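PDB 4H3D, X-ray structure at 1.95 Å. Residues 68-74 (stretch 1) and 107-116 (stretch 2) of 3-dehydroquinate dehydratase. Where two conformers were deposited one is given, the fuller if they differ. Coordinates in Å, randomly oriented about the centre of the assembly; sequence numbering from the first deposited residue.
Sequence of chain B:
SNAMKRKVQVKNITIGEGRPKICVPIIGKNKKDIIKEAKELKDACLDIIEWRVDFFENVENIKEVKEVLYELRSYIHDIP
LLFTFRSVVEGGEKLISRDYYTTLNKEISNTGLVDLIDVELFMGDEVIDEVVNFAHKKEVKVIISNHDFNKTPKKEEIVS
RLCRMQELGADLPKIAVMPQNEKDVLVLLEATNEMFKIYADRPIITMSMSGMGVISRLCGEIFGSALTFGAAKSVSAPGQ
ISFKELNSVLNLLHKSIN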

# COMPACT_ATOMS: atom_id res chain seq x y z
N VAL B 68 -4.18 28.64 -24.13
CA VAL B 68 -3.63 27.32 -23.82
C VAL B 68 -4.77 26.34 -23.54
O VAL B 68 -4.78 25.22 -24.05
CB VAL B 68 -2.67 27.36 -22.61
CG1 VAL B 68 -2.22 25.95 -22.24
CG2 VAL B 68 -1.48 28.23 -22.93
N LEU B 69 -5.74 26.79 -22.76
CA LEU B 69 -6.88 25.95 -22.43
C LEU B 69 -7.61 25.44 -23.68
O LEU B 69 -7.98 24.26 -23.74
CB LEU B 69 -7.84 26.73 -21.55
CG LEU B 69 -9.03 25.99 -20.99
CD1 LEU B 69 -8.56 24.77 -20.19
CD2 LEU B 69 -9.88 26.94 -20.14
N TYR B 70 -7.79 26.33 -24.68
CA TYR B 70 -8.44 25.97 -25.96
C TYR B 70 -7.71 24.83 -26.62
O TYR B 70 -8.31 23.84 -27.02
CB TYR B 70 -8.41 27.09 -27.03
CG TYR B 70 -8.88 28.47 -26.69
CD1 TYR B 70 -9.80 28.71 -25.67
CD2 TYR B 70 -8.48 29.56 -27.51
CE1 TYR B 70 -10.25 30.01 -25.41
CE2 TYR B 70 -8.92 30.84 -27.27
CZ TYR B 70 -9.80 31.08 -26.22
OH TYR B 70 -10.22 32.36 -26.00
N GLU B 71 -6.40 25.01 -26.79
CA GLU B 71 -5.58 24.01 -27.43
C GLU B 71 -5.54 22.71 -26.65
O GLU B 71 -5.72 21.64 -27.21
CB GLU B 71 -4.16 24.51 -27.65
CG GLU B 71 -4.07 25.59 -28.68
CD GLU B 71 -2.66 25.78 -29.21
OE1 GLU B 71 -1.88 24.79 -29.18
OE2 GLU B 71 -2.35 26.89 -29.69
N LEU B 72 -5.31 22.82 -25.35
CA LEU B 72 -5.26 21.68 -24.48
C LEU B 72 -6.55 20.86 -24.62
O LEU B 72 -6.51 19.64 -24.80
CB LEU B 72 -5.06 22.16 -23.04
CG LEU B 72 -4.92 21.15 -21.92
CD1 LEU B 72 -3.79 20.18 -22.18
CD2 LEU B 72 -4.69 21.91 -20.59
N ARG B 73 -7.69 21.55 -24.57
CA ARG B 73 -8.99 20.90 -24.64
C ARG B 73 -9.09 20.08 -25.93
O ARG B 73 -9.55 18.93 -25.91
CB ARG B 73 -10.12 21.92 -24.68
CG ARG B 73 -11.22 21.70 -23.71
CD ARG B 73 -11.58 20.23 -23.44
NE ARG B 73 -11.97 20.15 -22.05
CZ ARG B 73 -12.10 19.04 -21.33
NH1 ARG B 73 -11.89 17.84 -21.85
NH2 ARG B 73 -12.46 19.16 -20.07
N SER B 74 -8.63 20.68 -27.04
CA SER B 74 -8.70 20.03 -28.35
C SER B 74 -7.89 18.73 -28.41
O SER B 74 -8.28 17.80 -29.11
CB SER B 74 -8.23 20.98 -29.47
OG SER B 74 -6.82 21.15 -29.46
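Stretch 2, residues 107-116: EISNTGLVDL

Stretch 2 reaches the helix of stretch 1 as the tail of another helix that gives way to a loop and then, at Leu116, to a strand. Gly112 is the first residue to leave helical angles; its positive phi of 79° favours glycine, and the chain turns there without any contact to stretch 1. From that turn, Leu113 to Asp115 run past the helix, and the backbones come nearest at Arg73 and Leu113, whose CA atoms are 6.8 Å apart. The helix presents Leu69 and Arg73, one turn apart, with both CA-to-CB bonds directed toward stretch 2.

The apolar part centres on Leu69, which touches both the helical and the loop segments. Its CD2 lies 3.8 Å from Ile108 CG2, its CG 3.8 Å from Leu113 CD1, and its CD1 3.9 Å from Val114 CG1. Leu113, in the m,t rotamer, loses more area to the contact than any other residue here. Its CD1 also meets the edge of the Tyr70 ring, 3.8 Å from CD1 of that tyrosine, while its CD2 packs 3.9 Å from Arg73 CG.

The polar part belongs to Arg73. Its NE donates to Leu113 O at 2.9 Å, and its NH2 reaches the same Leu113 O at 3.1 Å, so one carbonyl receives two bonds in the guanidinium plane. NH2 also forms a salt bridge with Asp115 OD2 at 2.5 Å, although the angle at the hydrogen makes that hydrogen bond weak. Thus a single side chain grips both the backbone and a side chain of the loop.

Thr111 braces the turn from within: OG1 donates to Ile108 O at 2.7 Å and accepts from Leu113 N at 3.0 Å. The design rule is compact: a leucine for packing, an arginine one turn later for the loop's polar groups.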

# COMPACT_ATOMS: atom_id res chain seq x y z
N GLU B 107 -13.32 33.19 -14.39
CA GLU B 107 -13.24 33.31 -15.83
C GLU B 107 -13.01 31.98 -16.51
O GLU B 107 -13.59 31.71 -17.57
CB GLU B 107 -12.12 34.28 -16.23
CG GLU B 107 -12.49 35.72 -16.04
CD GLU B 107 -13.49 36.20 -17.07
OE1 GLU B 107 -13.39 35.79 -18.25
OE2 GLU B 107 -14.38 36.99 -16.69
N ILE B 108 -12.17 31.14 -15.91
CA ILE B 108 -11.88 29.86 -16.50
C ILE B 108 -13.09 28.93 -16.35
O ILE B 108 -13.39 28.18 -17.28
CB ILE B 108 -10.57 29.23 -15.94
CG1 ILE B 108 -9.38 30.11 -16.32
CG2 ILE B 108 -10.36 27.81 -16.50
CD1 ILE B 108 -9.34 30.52 -17.78
N SER B 109 -13.78 29.00 -15.21
CA SER B 109 -15.01 28.20 -15.02
C SER B 109 -16.04 28.60 -16.05
O SER B 109 -16.80 27.77 -16.51
CB SER B 109 -15.63 28.42 -13.64
OG SER B 109 -14.80 27.98 -12.60
N ASN B 110 -16.06 29.88 -16.40
CA ASN B 110 -17.02 30.41 -17.36
C ASN B 110 -16.82 29.90 -18.80
O ASN B 110 -17.76 29.91 -19.58
CB ASN B 110 -17.01 31.95 -17.36
CG ASN B 110 -18.16 32.52 -18.13
OD1 ASN B 110 -19.30 32.16 -17.90
ND2 ASN B 110 -17.86 33.42 -19.08
N THR B 111 -15.60 29.46 -19.15
CA THR B 111 -15.34 28.98 -20.52
C THR B 111 -16.10 27.72 -20.87
O THR B 111 -16.36 27.47 -22.03
CB THR B 111 -13.85 28.67 -20.76
OG1 THR B 111 -13.44 27.58 -19.92
CG2 THR B 111 -12.98 29.89 -20.50
N GLY B 112 -16.46 26.93 -19.87
CA GLY B 112 -17.10 25.65 -20.11
C GLY B 112 -16.07 24.59 -20.51
O GLY B 112 -16.43 23.45 -20.79
N LEU B 113 -14.79 24.95 -20.50
CA LEU B 113 -13.71 24.03 -20.91
C LEU B 113 -13.12 23.20 -19.76
O LEU B 113 -12.40 22.23 -20.04
CB LEU B 113 -12.59 24.80 -21.62
CG LEU B 113 -13.01 25.59 -22.86
CD1 LEU B 113 -11.79 26.25 -23.52
CD2 LEU B 113 -13.72 24.68 -23.86
N VAL B 114 -13.39 23.56 -18.50
CA VAL B 114 -12.88 22.78 -17.35
C VAL B 114 -14.01 22.06 -16.63
O VAL B 114 -15.11 22.60 -16.49
CB VAL B 114 -12.06 23.65 -16.34
CG1 VAL B 114 -10.84 24.27 -17.04
CG2 VAL B 114 -12.91 24.73 -15.70
N ASP B 115 -13.73 20.86 -16.17
CA ASP B 115 -14.72 20.01 -15.52
C ASP B 115 -14.71 20.16 -14.01
O ASP B 115 -15.76 19.97 -13.36
CB ASP B 115 -14.47 18.57 -15.93
CG ASP B 115 -14.57 18.40 -17.41
OD1 ASP B 115 -15.68 18.56 -17.94
OD2 ASP B 115 -13.54 18.12 -18.05
N LEU B 116 -13.53 20.46 -13.46
CA LEU B 116 -13.33 20.72 -12.03
C LEU B 116 -12.32 21.84 -11.84
O LEU B 116 -11.48 22.08 -12.70
CB LEU B 116 -12.75 19.50 -11.29
CG LEU B 116 -13.29 18.11 -11.56
CD1 LEU B 116 -12.50 17.44 -12.70
CD2 LEU B 116 -13.19 17.25 -10.32